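Local coordinates for lysosome-associated membrane glycoprotein 3 (PDB 4AKM) that serves as a lysosomal membrane glycoprotein that takes part in the unfolded protein response and in fusion of lysosomes with autophagosomes, represented by the membrane-proximal part of its luminal domain, at residues 24-29 against 37-42; 45-50 against 60-65; 119-124 against 131-136. One frame throughout, in Å; residues are numbered along the deposited sequence.

Contact 1: 24-29 against 37-42; sequences QLIVQD and RRYFNI
The beta hairpin of strands 14-27 and 38-41 sets L25 opposite F40 and V27 opposite R38 as hydrogen-bonded antiparallel pairs, with Q24-N41 and I26-Y39 as non-hydrogen-bonded pairs beside them. The strand axes approach to 4.7 Å at 164°, and each hydrogen-bonded pair is closed in both directions, as by L25 N to F40 O at 2.8 Å. On the face of Q24 and I26, two amides lie side by side and point the same way. With CG anti to the backbone nitrogen (chi1 -170°) and the chain extended, Q24 NE2 donates to N41 OD1 at 3.1 Å, which lies near the Q24 amide plane. OE1 of the same amide comes to the edge of the Y39 ring, 3.4 Å from CD2, planes 78° apart. I26 runs alongside Y39, its CG1 3.5 Å from CE2. In this beta-prism domain the other face of the hairpin turns to the neighbouring sheet: L25 meets A87 and V27 meets L89. At the loop end of the hairpin, D29 and R38 cross at about a right angle. D29 OD2 makes a salt bridge to R38 NE at 3.0 Å, although the hydrogen bonds from NE and NH2 are both weak by their angles. D29 OD1 stands over one face of the guanidinium, toward its rim, while R38 NH1 turns to the backbone oxygen of D93.

Contact 2: 45-50 against 60-65; sequences NATQAS and LLLNFQ
T47 and F64 lie side by side and point the same way, T47 OG1 standing 3.6 Å from F64 CB. With chi1 at -74°, OG1 sits beside the T47 backbone nitrogen, and its hydrogen bond goes to the D43 carbonyl rather than to the facing strand. The other branch, CG2, is anti to that nitrogen and meets L62 CB at 3.7 Å, the two side chains crossing obliquely. F64 has CG between its own backbone nitrogen and carbonyl carbon (chi1 48°), and its ring is carried away from 45-50 to meet F40 of the neighbouring hairpin. Two residues further along from T47, A49 CB touches two leucines: L62 CD2 at 3.8 Å and, more loosely, L60 CD1 at 4.2 Å. These contacts belong to the hairpin of strands 48-52 and 57-64, the outer two strands at one end of the five-stranded sheet of the beta prism. Their axes are 4.8 Å apart where closest. The face bearing A49 and L62 looks inward, where Y7 of strand 5-11 touches A49, L60 and L62. On the other face, Q48 and N63 form a hydrogen-bonded pair, but the ends of both side chains lead away from the facing strand. S50 and L61 form the next such pair, with S50 OG 4.1 Å from L61 CB. L61 also touches N70, the residue that carries the N-linked sugar, and its side chain is about 4 Å from that N-acetylglucosamine. Each hydrogen-bonded pair is closed by two backbone hydrogen bonds, as Q48 N to N63 O at 2.9 Å illustrates for one of them.

Contact 3: 119-124 against 131-136; sequences VSEQSL and QVKTTD
Q131 presents the NE2 end of its amide to the hydroxyl of S123, with S123 OG tilted 30° out of the amide plane. NE2 donates to OG at 2.9 Å with an N-H...O angle of 133°. With OG anti to its own backbone nitrogen (chi1 157°), the S123 hydroxyl is set where Q131 NE2 can reach it. The second flat group, the E121 carboxylate, meets the methylenes of K133: the two side chains cross, and E121 OE2 comes 3.7 Å from K133 CE. S123 CB adds a further contact to the same lysine, 3.7 Å from its CG. S123 and K133 share one side of the hairpin of strands 122-125 and 130-135, which belongs to the larger sheet of the beta prism. On the other side, T134 OG1 rests 3.3 Å from Q122 CB, and L124 CB packs loosely on V132 CG1. V132 and T134 are buried there; F108 touches Q122 and T134, and L25 touches V132. Backbone bonds in both directions join Q122 with T134 and L124 with V132, while D136 N to V119 O is long and weak at 3.4 Å. E121 OE2 and K133 NZ stay 4.3 Å apart, beyond a salt bridge, which implies that any attraction between the opposite charges is probably modest and that the lysine is engaged chiefly through its carbon chain.

Contacts 1 and 3 share the seven-stranded sheet, whereas contact 2 belongs to the five-stranded one. Strands 14-27 and 130-135 are neighbours, so contact 1 continues into contact 3 through probable backbone hydrogen bonds, I26 N to Q131 O and Q24 N to K133 O, each 2.9 Å; their centres are 12 Å apart. Contacts 1 and 2, with centres about 17 Å apart, meet across the sheets: F40 CE2 lies 3.6 Å from F64 CE1, and L25 and I42 also pack on F64. Contacts 2 and 3 do not touch, their nearest atoms being about 9 Å apart. The sugar on N70 borders contact 2, while the side chains of L25 and V132 lie about 12 and 13 Å from it.

Contact 1: 24-29 against 37-42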
loop_
_atom_site.group_PDB
_atom_site.type_symbol
_atom_site.label_atom_id
_atom_site.label_comp_id
_atom_site.label_asym_id
_atom_site.label_seq_id
_atom_site.Cartn_x
_atom_site.Cartn_y
_atom_site.Cartn_z
ATOM N N GLN A 24 3.740 -7.478 1.907
ATOM C CA GLN A 24 4.964 -8.154 2.276
ATOM C C GLN A 24 6.110 -7.191 1.987
ATOM O O GLN A 24 6.068 -6.438 1.014
ATOM C CB GLN A 24 5.108 -9.446 1.454
ATOM C CG GLN A 24 6.229 -10.377 1.907
ATOM C CD GLN A 24 6.270 -11.693 1.131
ATOM O OE1 GLN A 24 6.730 -11.744 -0.011
ATOM N NE2 GLN A 24 5.789 -12.764 1.756
ATOM N N LEU A 25 7.124 -7.192 2.841
ATOM C CA LEU A 25 8.315 -6.396 2.591
ATOM C C LEU A 25 9.499 -7.329 2.402
ATOM O O LEU A 25 9.727 -8.212 3.217
ATOM C CB LEU A 25 8.572 -5.412 3.737
ATOM C CG LEU A 25 7.587 -4.242 3.842
ATOM C CD1 LEU A 25 7.863 -3.378 5.070
ATOM C CD2 LEU A 25 7.614 -3.397 2.575
ATOM N N ILE A 26 10.237 -7.141 1.317
ATOM C CA ILE A 26 11.399 -7.965 1.027
ATOM C C ILE A 26 12.664 -7.119 1.114
ATOM O O ILE A 26 12.819 -6.164 0.349
ATOM C CB ILE A 26 11.321 -8.600 -0.392
ATOM C CG1 ILE A 26 10.217 -9.661 -0.473
ATOM C CG2 ILE A 26 12.664 -9.209 -0.782
ATOM C CD1 ILE A 26 8.855 -9.124 -0.839
ATOM N N VAL A 27 13.562 -7.459 2.042
ATOM C CA VAL A 27 14.854 -6.771 2.107
ATOM C C VAL A 27 16.019 -7.654 1.666
ATOM O O VAL A 27 16.110 -8.825 2.031
ATOM C CB VAL A 27 15.143 -6.088 3.490
ATOM C CG1 VAL A 27 13.849 -5.752 4.217
ATOM C CG2 VAL A 27 16.047 -6.947 4.368
ATOM N N GLN A 28 16.899 -7.078 0.854
ATOM C CA GLN A 28 18.047 -7.796 0.313
ATOM C C GLN A 28 19.281 -7.604 1.190
ATOM O O GLN A 28 20.061 -6.676 0.976
ATOM C CB GLN A 28 18.337 -7.323 -1.108
ATOM C CG GLN A 28 18.629 -8.445 -2.084
ATOM C CD GLN A 28 18.193 -8.111 -3.495
ATOM O OE1 GLN A 28 17.500 -8.897 -4.150
ATOM N NE2 GLN A 28 18.597 -6.936 -3.974
ATOM N N ASP A 29 19.448 -8.492 2.166
ATOM C CA ASP A 29 20.564 -8.431 3.108
ATOM C C ASP A 29 21.909 -8.456 2.403
ATOM O O ASP A 29 22.787 -7.645 2.690
ATOM C CB ASP A 29 20.505 -9.619 4.071
ATOM C CG ASP A 29 19.349 -9.529 5.035
ATOM O OD1 ASP A 29 19.096 -8.417 5.544
ATOM O OD2 ASP A 29 18.696 -10.567 5.280
ATOM N N ARG A 37 16.775 -13.563 0.880
ATOM C CA ARG A 37 16.326 -12.255 1.298
ATOM C C ARG A 37 15.490 -12.391 2.561
ATOM O O ARG A 37 14.982 -13.470 2.862
ATOM C CB ARG A 37 15.516 -11.609 0.177
ATOM C CG ARG A 37 16.372 -10.970 -0.906
ATOM C CD ARG A 37 16.002 -11.464 -2.296
ATOM N NE ARG A 37 14.566 -11.698 -2.427
ATOM C CZ ARG A 37 13.932 -11.909 -3.580
ATOM N NH1 ARG A 37 14.604 -11.908 -4.725
ATOM N NH2 ARG A 37 12.618 -12.113 -3.587
ATOM N N ARG A 38 15.373 -11.304 3.315
ATOM C CA ARG A 38 14.539 -11.299 4.507
ATOM C C ARG A 38 13.106 -10.931 4.124
ATOM O O ARG A 38 12.865 -9.924 3.459
ATOM C CB ARG A 38 15.105 -10.336 5.556
ATOM C CG ARG A 38 14.717 -10.674 6.993
ATOM C CD ARG A 38 15.658 -10.015 7.998
ATOM N NE ARG A 38 17.050 -10.421 7.794
ATOM C CZ ARG A 38 18.070 -10.037 8.560
ATOM N NH1 ARG A 38 17.865 -9.232 9.597
ATOM N NH2 ARG A 38 19.301 -10.461 8.291
ATOM N N TYR A 39 12.160 -11.770 4.521
ATOM C CA TYR A 39 10.756 -11.508 4.251
ATOM C C TYR A 39 10.057 -11.005 5.510
ATOM O O TYR A 39 10.356 -11.450 6.618
ATOM C CB TYR A 39 10.073 -12.771 3.720
ATOM C CG TYR A 39 10.477 -13.136 2.300
ATOM C CD1 TYR A 39 11.685 -13.777 2.034
ATOM C CD2 TYR A 39 9.654 -12.828 1.225
ATOM C CE1 TYR A 39 12.054 -14.102 0.737
ATOM C CE2 TYR A 39 10.013 -13.150 -0.071
ATOM C CZ TYR A 39 11.213 -13.785 -0.312
ATOM O OH TYR A 39 11.565 -14.103 -1.608
ATOM N N PHE A 40 9.149 -10.054 5.344
ATOM C CA PHE A 40 8.328 -9.610 6.462
ATOM C C PHE A 40 6.871 -9.412 6.074
ATOM O O PHE A 40 6.544 -8.529 5.289
ATOM C CB PHE A 40 8.845 -8.319 7.088
ATOM C CG PHE A 40 7.927 -7.782 8.142
ATOM C CD1 PHE A 40 7.890 -8.364 9.401
ATOM C CD2 PHE A 40 7.063 -6.730 7.865
ATOM C CE1 PHE A 40 7.026 -7.892 10.374
ATOM C CE2 PHE A 40 6.193 -6.248 8.835
ATOM C CZ PHE A 40 6.176 -6.829 10.092
ATOM N N ASN A 41 5.998 -10.223 6.656
ATOM C CA ASN A 41 4.573 -10.126 6.389
ATOM C C ASN A 41 3.903 -9.069 7.260
ATOM O O ASN A 41 3.965 -9.143 8.489
ATOM C CB ASN A 41 3.915 -11.482 6.619
ATOM C CG ASN A 41 4.358 -12.524 5.607
ATOM O OD1 ASN A 41 5.200 -12.256 4.742
ATOM N ND2 ASN A 41 3.789 -13.721 5.708
ATOM N N ILE A 42 3.268 -8.081 6.637
ATOM C CA ILE A 42 2.448 -7.162 7.405
ATOM C C ILE A 42 1.301 -7.978 7.983
ATOM O O ILE A 42 0.478 -8.520 7.247
ATOM C CB ILE A 42 1.904 -5.973 6.575
ATOM C CG1 ILE A 42 2.941 -4.856 6.459
ATOM C CG2 ILE A 42 0.665 -5.387 7.236
ATOM C CD1 ILE A 42 4.139 -5.189 5.616
#

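Contact 2: 45-50 against 60-65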
loop_
_atom_site.group_PDB
_atom_site.type_symbol
_atom_site.label_atom_id
_atom_site.label_comp_id
_atom_site.label_asym_id
_atom_site.label_seq_id
_atom_site.Cartn_x
_atom_site.Cartn_y
_atom_site.Cartn_z
ATOM N N ASN A 45 -3.660 -7.851 11.975
ATOM C CA ASN A 45 -4.240 -7.723 13.312
ATOM C C ASN A 45 -3.295 -7.035 14.300
ATOM O O ASN A 45 -3.601 -6.888 15.480
ATOM C CB ASN A 45 -4.732 -9.075 13.838
ATOM C CG ASN A 45 -6.059 -9.493 13.217
ATOM O OD1 ASN A 45 -6.854 -8.650 12.778
ATOM N ND2 ASN A 45 -6.309 -10.799 13.186
ATOM N N ALA A 46 -2.151 -6.604 13.784
ATOM C CA ALA A 46 -1.117 -5.963 14.579
ATOM C C ALA A 46 -0.661 -4.705 13.844
ATOM O O ALA A 46 0.490 -4.279 13.953
ATOM C CB ALA A 46 0.047 -6.917 14.783
ATOM N N THR A 47 -1.580 -4.112 13.089
ATOM C CA THR A 47 -1.254 -2.967 12.247
ATOM C C THR A 47 -2.327 -1.884 12.339
ATOM O O THR A 47 -3.512 -2.146 12.133
ATOM C CB THR A 47 -1.042 -3.404 10.773
ATOM O OG1 THR A 47 0.216 -4.082 10.654
ATOM C CG2 THR A 47 -1.054 -2.207 9.833
ATOM N N GLN A 48 -1.900 -0.669 12.664
ATOM C CA GLN A 48 -2.809 0.453 12.822
ATOM C C GLN A 48 -2.920 1.239 11.523
ATOM O O GLN A 48 -1.922 1.706 10.979
ATOM C CB GLN A 48 -2.315 1.375 13.935
ATOM C CG GLN A 48 -1.431 0.682 14.965
ATOM C CD GLN A 48 -2.117 0.510 16.306
ATOM O OE1 GLN A 48 -3.342 0.382 16.382
ATOM N NE2 GLN A 48 -1.328 0.514 17.377
ATOM N N ALA A 49 -4.142 1.394 11.036
ATOM C CA ALA A 49 -4.377 2.197 9.853
ATOM C C ALA A 49 -4.794 3.612 10.239
ATOM O O ALA A 49 -5.647 3.819 11.104
ATOM C CB ALA A 49 -5.433 1.546 8.978
ATOM N N SER A 50 -4.179 4.587 9.588
ATOM C CA SER A 50 -4.537 5.982 9.782
ATOM C C SER A 50 -4.246 6.645 8.464
ATOM O O SER A 50 -3.756 6.011 7.546
ATOM C CB SER A 50 -3.687 6.624 10.876
ATOM O OG SER A 50 -2.346 6.790 10.448
ATOM N N LEU A 60 -3.091 6.451 2.808
ATOM C CA LEU A 60 -3.294 5.361 3.746
ATOM C C LEU A 60 -1.944 5.005 4.347
ATOM O O LEU A 60 -1.026 4.591 3.644
ATOM C CB LEU A 60 -3.875 4.134 3.044
ATOM C CG LEU A 60 -3.842 2.866 3.905
ATOM C CD1 LEU A 60 -4.659 3.054 5.171
ATOM C CD2 LEU A 60 -4.328 1.659 3.126
ATOM N N LEU A 61 -1.824 5.186 5.651
ATOM C CA LEU A 61 -0.613 4.819 6.356
ATOM C C LEU A 61 -0.894 3.670 7.305
ATOM O O LEU A 61 -1.861 3.693 8.071
ATOM C CB LEU A 61 -0.036 6.015 7.108
ATOM C CG LEU A 61 1.244 5.748 7.899
ATOM C CD1 LEU A 61 2.383 5.302 6.992
ATOM C CD2 LEU A 61 1.622 6.984 8.674
ATOM N N LEU A 62 -0.037 2.662 7.231
ATOM C CA LEU A 62 -0.171 1.459 8.028
ATOM C C LEU A 62 1.044 1.348 8.916
ATOM O O LEU A 62 2.165 1.268 8.431
ATOM C CB LEU A 62 -0.242 0.243 7.119
ATOM C CG LEU A 62 -1.306 0.308 6.025
ATOM C CD1 LEU A 62 -1.168 -0.881 5.102
ATOM C CD2 LEU A 62 -2.698 0.357 6.628
ATOM N N ASN A 63 0.829 1.351 10.220
ATOM C CA ASN A 63 1.945 1.258 11.142
ATOM C C ASN A 63 1.967 -0.055 11.881
ATOM O O ASN A 63 0.922 -0.610 12.209
ATOM C CB ASN A 63 1.942 2.419 12.139
ATOM C CG ASN A 63 3.044 3.414 11.862
ATOM O OD1 ASN A 63 2.812 4.462 11.253
ATOM N ND2 ASN A 63 4.265 3.082 12.293
ATOM N N PHE A 64 3.169 -0.541 12.148
ATOM C CA PHE A 64 3.331 -1.792 12.857
ATOM C C PHE A 64 4.603 -1.717 13.655
ATOM O O PHE A 64 5.394 -0.794 13.490
ATOM C CB PHE A 64 3.385 -2.970 11.871
ATOM C CG PHE A 64 4.326 -2.753 10.725
ATOM C CD1 PHE A 64 5.683 -2.996 10.868
ATOM C CD2 PHE A 64 3.858 -2.290 9.511
ATOM C CE1 PHE A 64 6.552 -2.784 9.822
ATOM C CE2 PHE A 64 4.718 -2.081 8.462
ATOM C CZ PHE A 64 6.071 -2.327 8.615
ATOM N N GLN A 65 4.799 -2.687 14.530
ATOM C CA GLN A 65 6.047 -2.758 15.257
ATOM C C GLN A 65 7.188 -2.993 14.283
ATOM O O GLN A 65 7.290 -4.057 13.674
ATOM C CB GLN A 65 6.004 -3.860 16.313
ATOM C CG GLN A 65 6.099 -3.333 17.729
ATOM C CD GLN A 65 4.966 -2.377 18.066
ATOM O OE1 GLN A 65 5.100 -1.154 17.935
ATOM N NE2 GLN A 65 3.840 -2.932 18.505
#

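Contact 3: 119-124 against 131-136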
loop_
_atom_site.group_PDB
_atom_site.type_symbol
_atom_site.label_atom_id
_atom_site.label_comp_id
_atom_site.label_asym_id
_atom_site.label_seq_id
_atom_site.Cartn_x
_atom_site.Cartn_y
_atom_site.Cartn_z
ATOM N N VAL A 119 -5.803 -9.522 -7.296
ATOM C CA VAL A 119 -5.439 -10.646 -6.452
ATOM C C VAL A 119 -4.032 -11.139 -6.806
ATOM O O VAL A 119 -3.325 -11.719 -5.976
ATOM C CB VAL A 119 -6.494 -11.765 -6.608
ATOM C CG1 VAL A 119 -6.916 -11.886 -8.070
ATOM C CG2 VAL A 119 -5.999 -13.097 -6.056
ATOM N N SER A 120 -3.614 -10.877 -8.037
ATOM C CA SER A 120 -2.284 -11.275 -8.485
ATOM C C SER A 120 -1.213 -10.440 -7.796
ATOM O O SER A 120 -1.367 -9.223 -7.648
ATOM C CB SER A 120 -2.158 -11.129 -10.007
ATOM O OG SER A 120 -3.249 -11.736 -10.684
ATOM N N GLU A 121 -0.126 -11.100 -7.401
ATOM C CA GLU A 121 0.979 -10.447 -6.709
ATOM C C GLU A 121 1.556 -9.261 -7.471
ATOM O O GLU A 121 2.036 -9.411 -8.597
ATOM C CB GLU A 121 2.104 -11.438 -6.441
ATOM C CG GLU A 121 3.385 -10.761 -6.003
ATOM C CD GLU A 121 4.569 -11.698 -5.969
ATOM O OE1 GLU A 121 4.575 -12.618 -5.123
ATOM O OE2 GLU A 121 5.495 -11.508 -6.789
ATOM N N GLN A 122 1.516 -8.086 -6.842
ATOM C CA GLN A 122 2.124 -6.889 -7.414
ATOM C C GLN A 122 3.372 -6.508 -6.633
ATOM O O GLN A 122 3.473 -6.769 -5.438
ATOM C CB GLN A 122 1.132 -5.724 -7.453
ATOM C CG GLN A 122 -0.053 -5.947 -8.384
ATOM C CD GLN A 122 0.362 -6.239 -9.819
ATOM O OE1 GLN A 122 0.557 -7.397 -10.200
ATOM N NE2 GLN A 122 0.494 -5.187 -10.623
ATOM N N SER A 123 4.317 -5.877 -7.315
ATOM C CA SER A 123 5.634 -5.648 -6.748
ATOM C C SER A 123 6.196 -4.284 -7.107
ATOM O O SER A 123 5.943 -3.757 -8.191
ATOM C CB SER A 123 6.598 -6.728 -7.231
ATOM O OG SER A 123 7.936 -6.275 -7.161
ATOM N N LEU A 124 6.979 -3.728 -6.192
ATOM C CA LEU A 124 7.614 -2.440 -6.418
ATOM C C LEU A 124 8.936 -2.346 -5.661
ATOM O O LEU A 124 8.983 -2.586 -4.453
ATOM C CB LEU A 124 6.680 -1.327 -5.964
ATOM C CG LEU A 124 7.101 0.066 -6.411
ATOM C CD1 LEU A 124 7.041 0.140 -7.926
ATOM C CD2 LEU A 124 6.218 1.122 -5.763
ATOM N N GLN A 131 11.904 -3.788 -1.050
ATOM C CA GLN A 131 10.880 -4.052 -2.037
ATOM C C GLN A 131 9.569 -4.271 -1.302
ATOM O O GLN A 131 9.554 -4.807 -0.200
ATOM C CB GLN A 131 11.264 -5.308 -2.813
ATOM C CG GLN A 131 10.457 -5.569 -4.051
ATOM C CD GLN A 131 10.946 -6.795 -4.787
ATOM O OE1 GLN A 131 11.677 -7.621 -4.229
ATOM N NE2 GLN A 131 10.554 -6.923 -6.049
ATOM N N VAL A 132 8.467 -3.836 -1.894
ATOM C CA VAL A 132 7.161 -4.136 -1.331
ATOM C C VAL A 132 6.354 -4.984 -2.320
ATOM O O VAL A 132 6.432 -4.777 -3.530
ATOM C CB VAL A 132 6.401 -2.848 -0.902
ATOM C CG1 VAL A 132 6.181 -1.920 -2.081
ATOM C CG2 VAL A 132 5.084 -3.191 -0.229
ATOM N N LYS A 133 5.619 -5.963 -1.797
ATOM C CA LYS A 133 4.720 -6.778 -2.606
ATOM C C LYS A 133 3.298 -6.773 -2.051
ATOM O O LYS A 133 3.089 -6.941 -0.851
ATOM C CB LYS A 133 5.242 -8.213 -2.740
ATOM C CG LYS A 133 5.945 -8.475 -4.068
ATOM C CD LYS A 133 6.983 -9.583 -3.969
ATOM C CE LYS A 133 8.026 -9.455 -5.084
ATOM N NZ LYS A 133 9.187 -10.386 -4.918
ATOM N N THR A 134 2.324 -6.563 -2.931
ATOM C CA THR A 134 0.921 -6.596 -2.534
ATOM C C THR A 134 0.230 -7.816 -3.109
ATOM O O THR A 134 0.658 -8.371 -4.117
ATOM C CB THR A 134 0.152 -5.344 -2.994
ATOM O OG1 THR A 134 -0.088 -5.411 -4.407
ATOM C CG2 THR A 134 0.935 -4.089 -2.664
ATOM N N THR A 135 -0.861 -8.215 -2.471
ATOM C CA THR A 135 -1.590 -9.400 -2.891
ATOM C C THR A 135 -3.037 -9.249 -2.448
ATOM O O THR A 135 -3.309 -8.501 -1.525
ATOM C CB THR A 135 -0.974 -10.661 -2.256
ATOM O OG1 THR A 135 -1.675 -11.820 -2.710
ATOM C CG2 THR A 135 -1.079 -10.606 -0.758
ATOM N N ASP A 136 -3.968 -9.931 -3.110
ATOM C CA ASP A 136 -5.377 -9.904 -2.688
ATOM C C ASP A 136 -5.944 -8.493 -2.564
ATOM O O ASP A 136 -6.775 -8.211 -1.703
ATOM C CB ASP A 136 -5.556 -10.663 -1.376
ATOM C CG ASP A 136 -5.441 -12.156 -1.558
ATOM O OD1 ASP A 136 -6.187 -12.698 -2.398
ATOM O OD2 ASP A 136 -4.597 -12.782 -0.886
#